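Local atomic coordinates of chloride intracellular channel Clic (Drosophila melanogaster, PDB entry 2YV7), a protein that may switch from a soluble globular form to a membrane-inserted, pH-dependent chloride channel, and may play a role in ethanol sensitivity. Residues A[212-225]-A[244-256]. Residues are numbered along the deposited sequence; the frame is centred on the assembly and turned at random.
Sequences YQLDAFTQSCPADQ and ELETPTFTTYIPI
Asp-224 and Gln-225 both hold CG anti to the carbonyl carbon, beside the backbone N (chi1 -72° and -66°), and Gln-225 bends again at chi2 (73°), which turns its amide back across Thr-249 while the Asp-224 carboxylate faces Thr-251. The carboxylate grips Thr-251 with both oxygens, each met on its syn side though somewhat out of the carboxylate plane, the backbone N more so: OD1 takes the backbone N of Thr-251 at 2.8 Å, and OD2 takes its hydroxyl OG1 at 2.6 Å. OD2 also accepts from a water that is hydrogen-bonded to Thr-249 OG1 as well. Between these side-chain bonds, Asp-224 N, in the first turn of helix 224-235, donates to Thr-249 O at 3.0 Å. The Gln-225 amide clasps Thr-249 from both ends, its OE1 receiving Thr-249 N at 2.7 Å and its NE2 reaching OG1 at 2.8 Å. The second N-H of NE2 goes to Glu-246 OE2, which it meets from above the carboxylate plane; amide and carboxylate planes stand steeply to each other. With every polar atom engaged, the buried amide is fixed in rotation. Ala-223, the N-cap residue, lays CB against Pro-248 CB (3.5 Å) and the Phe-250 ring, whose edge meets Cys-221 O. Farther along, Thr-252 CA sits over the centre of the Tyr-212 ring, a CH-pi contact 3.8 Å from the centroid, and Ile-254 CD1 abuts the ring edge. The irregular C-terminal tail, returning after helix 224-235, is thus tied to that helix's first turn and to Tyr-212 in the all-helical half of this GST-like fold. Helix 173-193 flanks the contact, Gln-183 and Arg-186 bonding Tyr-212 OH, while Phe-217, Ser-220 and Pro-222 touch helix 41-55 of the thioredoxin-like N-terminal domain.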
ATOM      1  N   TYR A 212      -6.373  -7.736  -6.405  1.00 23.79           N
ATOM      2  CA  TYR A 212      -7.641  -7.804  -5.723  1.00 28.05           C
ATOM      3  C   TYR A 212      -7.967  -9.199  -5.207  1.00 33.28           C
ATOM      4  O   TYR A 212      -8.886  -9.319  -4.396  1.00 38.36           O
ATOM      5  CB  TYR A 212      -8.730  -7.305  -6.643  1.00 26.67           C
ATOM      6  CG  TYR A 212      -8.586  -5.811  -6.967  1.00 23.79           C
ATOM      7  CD1 TYR A 212      -8.435  -4.816  -5.918  1.00 21.29           C
ATOM      8  CD2 TYR A 212      -8.613  -5.370  -8.310  1.00 25.05           C
ATOM      9  CE1 TYR A 212      -8.271  -3.485  -6.201  1.00 24.66           C
ATOM     10  CE2 TYR A 212      -8.476  -4.009  -8.604  1.00 23.21           C
ATOM     11  CZ  TYR A 212      -8.343  -3.079  -7.556  1.00 24.15           C
ATOM     12  OH  TYR A 212      -8.201  -1.784  -7.853  1.00 23.85           O
ATOM     13  N   GLN A 213      -7.267 -10.226  -5.712  1.00 30.25           N
ATOM     14  CA  GLN A 213      -7.403 -11.625  -5.232  1.00 30.95           C
ATOM     15  C   GLN A 213      -6.479 -11.897  -4.048  1.00 37.77           C
ATOM     16  O   GLN A 213      -6.531 -12.991  -3.463  1.00 34.55           O
ATOM     17  CB  GLN A 213      -7.105 -12.637  -6.341  1.00 34.43           C
ATOM     18  CG  GLN A 213      -8.116 -12.648  -7.458  1.00 38.07           C
ATOM     19  CD  GLN A 213      -7.756 -13.618  -8.597  1.00 43.54           C
ATOM     20  OE1 GLN A 213      -6.616 -14.121  -8.697  1.00 44.75           O
ATOM     21  NE2 GLN A 213      -8.721 -13.857  -9.481  1.00 43.12           N
ATOM     22  N   LEU A 214      -5.651 -10.915  -3.674  1.00 32.48           N
ATOM     23  CA  LEU A 214      -4.633 -11.148  -2.659  1.00 34.52           C
ATOM     24  C   LEU A 214      -5.126 -10.764  -1.267  1.00 33.97           C
ATOM     25  O   LEU A 214      -5.461  -9.592  -1.028  1.00 33.22           O
ATOM     26  CB  LEU A 214      -3.364 -10.331  -3.020  1.00 36.20           C
ATOM     27  CG  LEU A 214      -2.117 -10.629  -2.216  1.00 39.57           C
ATOM     28  CD1 LEU A 214      -1.497 -11.953  -2.604  1.00 39.14           C
ATOM     29  CD2 LEU A 214      -1.106  -9.471  -2.395  1.00 35.52           C
ATOM     30  N   ASP A 215      -5.106 -11.711  -0.325  1.00 36.45           N
ATOM     31  CA  ASP A 215      -5.580 -11.386   1.018  1.00 29.96           C
ATOM     32  C   ASP A 215      -4.819 -10.223   1.651  1.00 24.51           C
ATOM     33  O   ASP A 215      -5.423  -9.392   2.313  1.00 28.53           O
ATOM     34  CB  ASP A 215      -5.551 -12.602   1.938  1.00 39.63           C
ATOM     35  CG  ASP A 215      -6.622 -13.630   1.585  1.00 42.09           C
ATOM     36  OD1 ASP A 215      -7.662 -13.255   0.955  1.00 41.73           O
ATOM     37  OD2 ASP A 215      -6.393 -14.820   1.899  1.00 44.66           O
ATOM     38  N   ALA A 216      -3.505 -10.162   1.439  1.00 25.51           N
ATOM     39  CA  ALA A 216      -2.686  -9.113   2.074  1.00 26.82           C
ATOM     40  C   ALA A 216      -3.183  -7.766   1.586  1.00 23.07           C
ATOM     41  O   ALA A 216      -3.149  -6.747   2.310  1.00 27.66           O
ATOM     42  CB  ALA A 216      -1.223  -9.290   1.731  1.00 25.76           C
ATOM     43  N   PHE A 217      -3.545  -7.743   0.296  1.00 24.31           N
ATOM     44  CA  PHE A 217      -4.059  -6.495  -0.251  1.00 23.52           C
ATOM     45  C   PHE A 217      -5.432  -6.145   0.306  1.00 21.59           C
ATOM     46  O   PHE A 217      -5.617  -5.083   0.842  1.00 24.12           O
ATOM     47  CB  PHE A 217      -4.117  -6.526  -1.776  1.00 23.36           C
ATOM     48  CG  PHE A 217      -4.631  -5.234  -2.340  1.00 22.40           C
ATOM     49  CD1 PHE A 217      -3.749  -4.138  -2.495  1.00 24.67           C
ATOM     50  CD2 PHE A 217      -6.000  -5.067  -2.611  1.00 23.61           C
ATOM     51  CE1 PHE A 217      -4.208  -2.873  -2.997  1.00 21.24           C
ATOM     52  CE2 PHE A 217      -6.531  -3.799  -3.115  1.00 22.40           C
ATOM     53  CZ  PHE A 217      -5.617  -2.682  -3.297  1.00 24.54           C
ATOM     54  N   THR A 218      -6.377  -7.054   0.167  1.00 26.35           N
ATOM     55  CA  THR A 218      -7.769  -6.744   0.491  1.00 29.81           C
ATOM     56  C   THR A 218      -7.921  -6.511   2.011  1.00 33.80           C
ATOM     57  O   THR A 218      -8.642  -5.593   2.443  1.00 32.65           O
ATOM     58  CB  THR A 218      -8.731  -7.866   0.007  1.00 34.51           C
ATOM     59  OG1 THR A 218      -8.594  -8.967   0.865  1.00 38.72           O
ATOM     60  CG2 THR A 218      -8.464  -8.366  -1.391  1.00 30.90           C
ATOM     61  N   GLN A 219      -7.183  -7.271   2.832  1.00 27.73           N
ATOM     62  CA  GLN A 219      -7.194  -7.029   4.259  1.00 31.62           C
ATOM     63  C   GLN A 219      -6.638  -5.635   4.674  1.00 30.10           C
ATOM     64  O   GLN A 219      -7.028  -5.077   5.707  1.00 28.65           O
ATOM     65  CB  GLN A 219      -6.428  -8.147   4.981  1.00 35.68           C
ATOM     66  CG  GLN A 219      -7.094  -9.489   4.866  1.00 43.82           C
ATOM     67  CD  GLN A 219      -8.464  -9.466   5.517  1.00 44.03           C
ATOM     68  OE1 GLN A 219      -8.590  -9.190   6.717  1.00 48.38           O
ATOM     69  NE2 GLN A 219      -9.502  -9.679   4.719  1.00 49.24           N
ATOM     70  N   SER A 220      -5.723  -5.062   3.866  1.00 24.87           N
ATOM     71  CA  SER A 220      -5.075  -3.867   4.259  1.00 24.44           C
ATOM     72  C   SER A 220      -5.612  -2.638   3.502  1.00 20.34           C
ATOM     73  O   SER A 220      -5.266  -1.506   3.784  1.00 27.64           O
ATOM     74  CB  SER A 220      -3.565  -4.019   3.987  1.00 26.40           C
ATOM     75  OG  SER A 220      -3.366  -3.953   2.576  1.00 27.20           O
ATOM     76  N   CYS A 221      -6.476  -2.892   2.540  1.00 23.23           N
ATOM     77  CA  CYS A 221      -6.867  -1.801   1.599  1.00 26.16           C
ATOM     78  C   CYS A 221      -7.841  -0.886   2.249  1.00 22.65           C
ATOM     79  O   CYS A 221      -8.863  -1.349   2.727  1.00 30.27           O
ATOM     80  CB  CYS A 221      -7.449  -2.395   0.339  1.00 28.43           C
ATOM     81  SG  CYS A 221      -7.758  -1.075  -0.896  1.00 25.58           S
ATOM     82  N   PRO A 222      -7.571   0.424   2.265  1.00 25.35           N
ATOM     83  CA  PRO A 222      -8.640   1.251   2.836  1.00 25.52           C
ATOM     84  C   PRO A 222      -9.848   1.378   1.899  1.00 30.96           C
ATOM     85  O   PRO A 222      -9.705   1.222   0.675  1.00 29.15           O
ATOM     86  CB  PRO A 222      -8.007   2.632   2.935  1.00 24.28           C
ATOM     87  CG  PRO A 222      -6.836   2.667   1.936  1.00 26.40           C
ATOM     88  CD  PRO A 222      -6.450   1.211   1.699  1.00 27.35           C
ATOM     89  N   ALA A 223     -11.019   1.680   2.465  1.00 25.82           N
ATOM     90  CA  ALA A 223     -12.172   2.069   1.617  1.00 22.37           C
ATOM     91  C   ALA A 223     -11.939   3.313   0.720  1.00 20.91           C
ATOM     92  O   ALA A 223     -11.251   4.282   1.082  1.00 24.96           O
ATOM     93  CB  ALA A 223     -13.400   2.310   2.553  1.00 25.87           C
ATOM     94  N   ASP A 224     -12.647   3.346  -0.407  1.00 21.69           N
ATOM     95  CA  ASP A 224     -12.591   4.478  -1.325  1.00 21.74           C
ATOM     96  C   ASP A 224     -12.802   5.781  -0.623  1.00 21.01           C
ATOM     97  O   ASP A 224     -12.143   6.740  -0.896  1.00 23.75           O
ATOM     98  CB  ASP A 224     -13.685   4.357  -2.391  1.00 22.28           C
ATOM     99  CG  ASP A 224     -13.400   3.241  -3.411  1.00 26.36           C
ATOM    100  OD1 ASP A 224     -12.509   2.347  -3.210  1.00 24.38           O
ATOM    101  OD2 ASP A 224     -14.057   3.299  -4.463  1.00 28.93           O
ATOM    102  N   GLN A 225     -13.839   5.836   0.233  1.00 25.48           N
ATOM    103  CA  GLN A 225     -14.186   7.071   0.914  1.00 26.17           C
ATOM    104  C   GLN A 225     -13.064   7.632   1.739  1.00 24.71           C
ATOM    105  O   GLN A 225     -12.922   8.839   1.874  1.00 26.61           O
ATOM    106  CB  GLN A 225     -15.432   6.803   1.813  1.00 32.06           C
ATOM    107  CG  GLN A 225     -16.733   6.457   1.030  1.00 32.15           C
ATOM    108  CD  GLN A 225     -16.799   5.074   0.394  1.00 28.18           C
ATOM    109  OE1 GLN A 225     -16.194   4.102   0.864  1.00 28.43           O
ATOM    110  NE2 GLN A 225     -17.641   4.945  -0.644  1.00 32.14           N
ATOM    111  N   GLU A 244     -19.978  11.360   6.407  1.00 68.03           N
ATOM    112  CA  GLU A 244     -19.647  10.454   7.511  1.00 67.14           C
ATOM    113  C   GLU A 244     -20.545   9.209   7.559  1.00 66.16           C
ATOM    114  O   GLU A 244     -20.189   8.201   8.172  1.00 59.80           O
ATOM    115  CB  GLU A 244     -19.692  11.185   8.867  1.00 73.09           C
ATOM    116  CG  GLU A 244     -18.654  10.651   9.886  1.00 75.33           C
ATOM    117  CD  GLU A 244     -19.158  10.529  11.345  1.00 76.79           C
ATOM    118  OE1 GLU A 244     -20.299  10.975  11.652  1.00 76.50           O
ATOM    119  OE2 GLU A 244     -18.394   9.977  12.187  1.00 74.95           O
ATOM    120  N   LEU A 245     -21.716   9.292   6.934  1.00 62.53           N
ATOM    121  CA  LEU A 245     -22.642   8.166   6.866  1.00 61.55           C
ATOM    122  C   LEU A 245     -22.567   7.380   5.559  1.00 58.59           C
ATOM    123  O   LEU A 245     -23.422   6.520   5.327  1.00 60.45           O
ATOM    124  CB  LEU A 245     -24.097   8.650   7.041  1.00 66.29           C
ATOM    125  CG  LEU A 245     -24.619   9.280   8.338  1.00 67.46           C
ATOM    126  CD1 LEU A 245     -26.148   9.372   8.287  1.00 68.07           C
ATOM    127  CD2 LEU A 245     -24.151   8.543   9.610  1.00 68.37           C
ATOM    128  N   GLU A 246     -21.591   7.689   4.687  1.00 52.97           N
ATOM    129  CA  GLU A 246     -21.437   6.962   3.424  1.00 44.89           C
ATOM    130  C   GLU A 246     -20.836   5.614   3.804  1.00 45.81           C
ATOM    131  O   GLU A 246     -19.822   5.572   4.509  1.00 43.40           O
ATOM    132  CB  GLU A 246     -20.536   7.718   2.442  1.00 45.80           C
ATOM    133  CG  GLU A 246     -20.624   7.238   0.994  1.00 44.79           C
ATOM    134  CD  GLU A 246     -19.694   7.995   0.036  1.00 45.32           C
ATOM    135  OE1 GLU A 246     -19.258   9.156   0.327  1.00 39.97           O
ATOM    136  OE2 GLU A 246     -19.395   7.394  -1.025  1.00 43.68           O
ATOM    137  N   THR A 247     -21.512   4.538   3.412  1.00 42.06           N
ATOM    138  CA  THR A 247     -21.078   3.187   3.743  1.00 40.27           C
ATOM    139  C   THR A 247     -19.808   2.910   2.908  1.00 36.02           C
ATOM    140  O   THR A 247     -19.783   3.220   1.713  1.00 38.26           O
ATOM    141  CB  THR A 247     -22.191   2.151   3.519  1.00 46.10           C
ATOM    142  OG1 THR A 247     -23.189   2.294   4.557  1.00 42.50           O
ATOM    143  CG2 THR A 247     -21.639   0.701   3.583  1.00 39.92           C
ATOM    144  N   PRO A 248     -18.751   2.412   3.565  1.00 36.38           N
ATOM    145  CA  PRO A 248     -17.496   2.159   2.830  1.00 32.49           C
ATOM    146  C   PRO A 248     -17.672   1.243   1.644  1.00 34.90           C
ATOM    147  O   PRO A 248     -18.336   0.204   1.752  1.00 34.18           O
ATOM    148  CB  PRO A 248     -16.583   1.469   3.850  1.00 34.85           C
ATOM    149  CG  PRO A 248     -17.335   1.376   5.148  1.00 35.52           C
ATOM    150  CD  PRO A 248     -18.627   2.134   5.015  1.00 34.97           C
ATOM    151  N   THR A 249     -17.081   1.610   0.504  1.00 29.95           N
ATOM    152  CA  THR A 249     -17.065   0.689  -0.627  1.00 27.86           C
ATOM    153  C   THR A 249     -15.638   0.575  -1.112  1.00 26.13           C
ATOM    154  O   THR A 249     -14.830   1.378  -0.721  1.00 26.03           O
ATOM    155  CB  THR A 249     -17.917   1.190  -1.759  1.00 32.39           C
ATOM    156  OG1 THR A 249     -17.564   2.554  -2.048  1.00 32.40           O
ATOM    157  CG2 THR A 249     -19.415   1.096  -1.334  1.00 37.99           C
ATOM    158  N   PHE A 250     -15.355  -0.472  -1.877  1.00 29.24           N
ATOM    159  CA  PHE A 250     -13.982  -0.759  -2.361  1.00 31.99           C
ATOM    160  C   PHE A 250     -13.982  -0.881  -3.874  1.00 33.78           C
ATOM    161  O   PHE A 250     -14.658  -1.759  -4.404  1.00 30.15           O
ATOM    162  CB  PHE A 250     -13.515  -2.081  -1.711  1.00 33.02           C
ATOM    163  CG  PHE A 250     -13.448  -1.978  -0.239  1.00 33.26           C
ATOM    164  CD1 PHE A 250     -12.299  -1.494   0.388  1.00 34.74           C
ATOM    165  CD2 PHE A 250     -14.605  -2.195   0.541  1.00 36.29           C
ATOM    166  CE1 PHE A 250     -12.258  -1.316   1.773  1.00 33.94           C
ATOM    167  CE2 PHE A 250     -14.563  -1.993   1.949  1.00 35.98           C
ATOM    168  CZ  PHE A 250     -13.399  -1.549   2.557  1.00 37.05           C
ATOM    169  N   THR A 251     -13.244  -0.013  -4.575  1.00 28.66           N
ATOM    170  CA  THR A 251     -13.035  -0.180  -6.021  1.00 24.39           C
ATOM    171  C   THR A 251     -12.213  -1.468  -6.284  1.00 24.48           C
ATOM    172  O   THR A 251     -11.029  -1.584  -5.873  1.00 27.12           O
ATOM    173  CB  THR A 251     -12.325   1.027  -6.632  1.00 26.80           C
ATOM    174  OG1 THR A 251     -13.224   2.184  -6.654  1.00 27.36           O
ATOM    175  CG2 THR A 251     -11.783   0.698  -8.079  1.00 29.07           C
ATOM    176  N   THR A 252     -12.799  -2.368  -7.066  1.00 23.58           N
ATOM    177  CA  THR A 252     -12.171  -3.629  -7.437  1.00 23.98           C
ATOM    178  C   THR A 252     -12.399  -4.067  -8.885  1.00 26.65           C
ATOM    179  O   THR A 252     -11.870  -5.134  -9.321  1.00 28.76           O
ATOM    180  CB  THR A 252     -12.550  -4.829  -6.540  1.00 34.48           C
ATOM    181  OG1 THR A 252     -13.969  -5.046  -6.632  1.00 31.10           O
ATOM    182  CG2 THR A 252     -12.064  -4.651  -5.082  1.00 28.87           C
ATOM    183  N   TYR A 253     -13.154  -3.280  -9.646  1.00 28.70           N
ATOM    184  CA  TYR A 253     -13.496  -3.754 -10.997  1.00 30.26           C
ATOM    185  C   TYR A 253     -12.333  -3.656 -11.946  1.00 29.77           C
ATOM    186  O   TYR A 253     -11.446  -2.818 -11.786  1.00 28.43           O
ATOM    187  CB  TYR A 253     -14.710  -2.992 -11.586  1.00 31.61           C
ATOM    188  CG  TYR A 253     -14.438  -1.552 -11.872  1.00 29.97           C
ATOM    189  CD1 TYR A 253     -14.595  -0.602 -10.876  1.00 30.35           C
ATOM    190  CD2 TYR A 253     -14.033  -1.130 -13.133  1.00 32.20           C
ATOM    191  CE1 TYR A 253     -14.346   0.715 -11.121  1.00 34.80           C
ATOM    192  CE2 TYR A 253     -13.800   0.205 -13.386  1.00 33.85           C
ATOM    193  CZ  TYR A 253     -13.949   1.110 -12.373  1.00 33.28           C
ATOM    194  OH  TYR A 253     -13.699   2.456 -12.578  1.00 40.10           O
ATOM    195  N   ILE A 254     -12.363  -4.505 -12.960  1.00 31.56           N
ATOM    196  CA  ILE A 254     -11.352  -4.539 -14.020  1.00 32.18           C
ATOM    197  C   ILE A 254     -12.170  -4.229 -15.317  1.00 34.11           C
ATOM    198  O   ILE A 254     -13.192  -4.904 -15.573  1.00 33.08           O
ATOM    199  CB  ILE A 254     -10.671  -5.901 -14.042  1.00 34.58           C
ATOM    200  CG1 ILE A 254     -10.049  -6.277 -12.656  1.00 31.01           C
ATOM    201  CG2 ILE A 254      -9.636  -5.999 -15.190  1.00 34.10           C
ATOM    202  CD1 ILE A 254      -8.851  -5.342 -12.291  1.00 33.60           C
ATOM    203  N   PRO A 255     -11.791  -3.170 -16.078  1.00 33.89           N
ATOM    204  CA  PRO A 255     -12.541  -2.798 -17.288  1.00 30.45           C
ATOM    205  C   PRO A 255     -12.321  -3.711 -18.489  1.00 35.80           C
ATOM    206  O   PRO A 255     -12.903  -3.474 -19.547  1.00 38.51           O
ATOM    207  CB  PRO A 255     -12.109  -1.333 -17.557  1.00 34.90           C
ATOM    208  CG  PRO A 255     -10.753  -1.234 -16.937  1.00 35.69           C
ATOM    209  CD  PRO A 255     -10.673  -2.238 -15.826  1.00 32.77           C
ATOM    210  N   ILE A 256     -11.526  -4.757 -18.337  1.00 36.50           N
ATOM    211  CA  ILE A 256     -11.311  -5.692 -19.463  1.00 44.97           C
ATOM    212  C   ILE A 256     -11.415  -7.109 -18.980  1.00 45.63           C
ATOM    213  O   ILE A 256     -11.362  -7.345 -17.780  1.00 41.49           O
ATOM    214  CB  ILE A 256      -9.940  -5.480 -20.148  1.00 46.44           C
ATOM    215  CG1 ILE A 256      -8.792  -5.587 -19.134  1.00 46.96           C
ATOM    216  CG2 ILE A 256      -9.901  -4.116 -20.826  1.00 47.91           C
ATOM    217  CD1 ILE A 256      -7.404  -5.708 -19.777  1.00 44.10           C
TER
HETATM  218  O   HOH W   1     -16.541   2.440  -4.352  1.00 39.39           O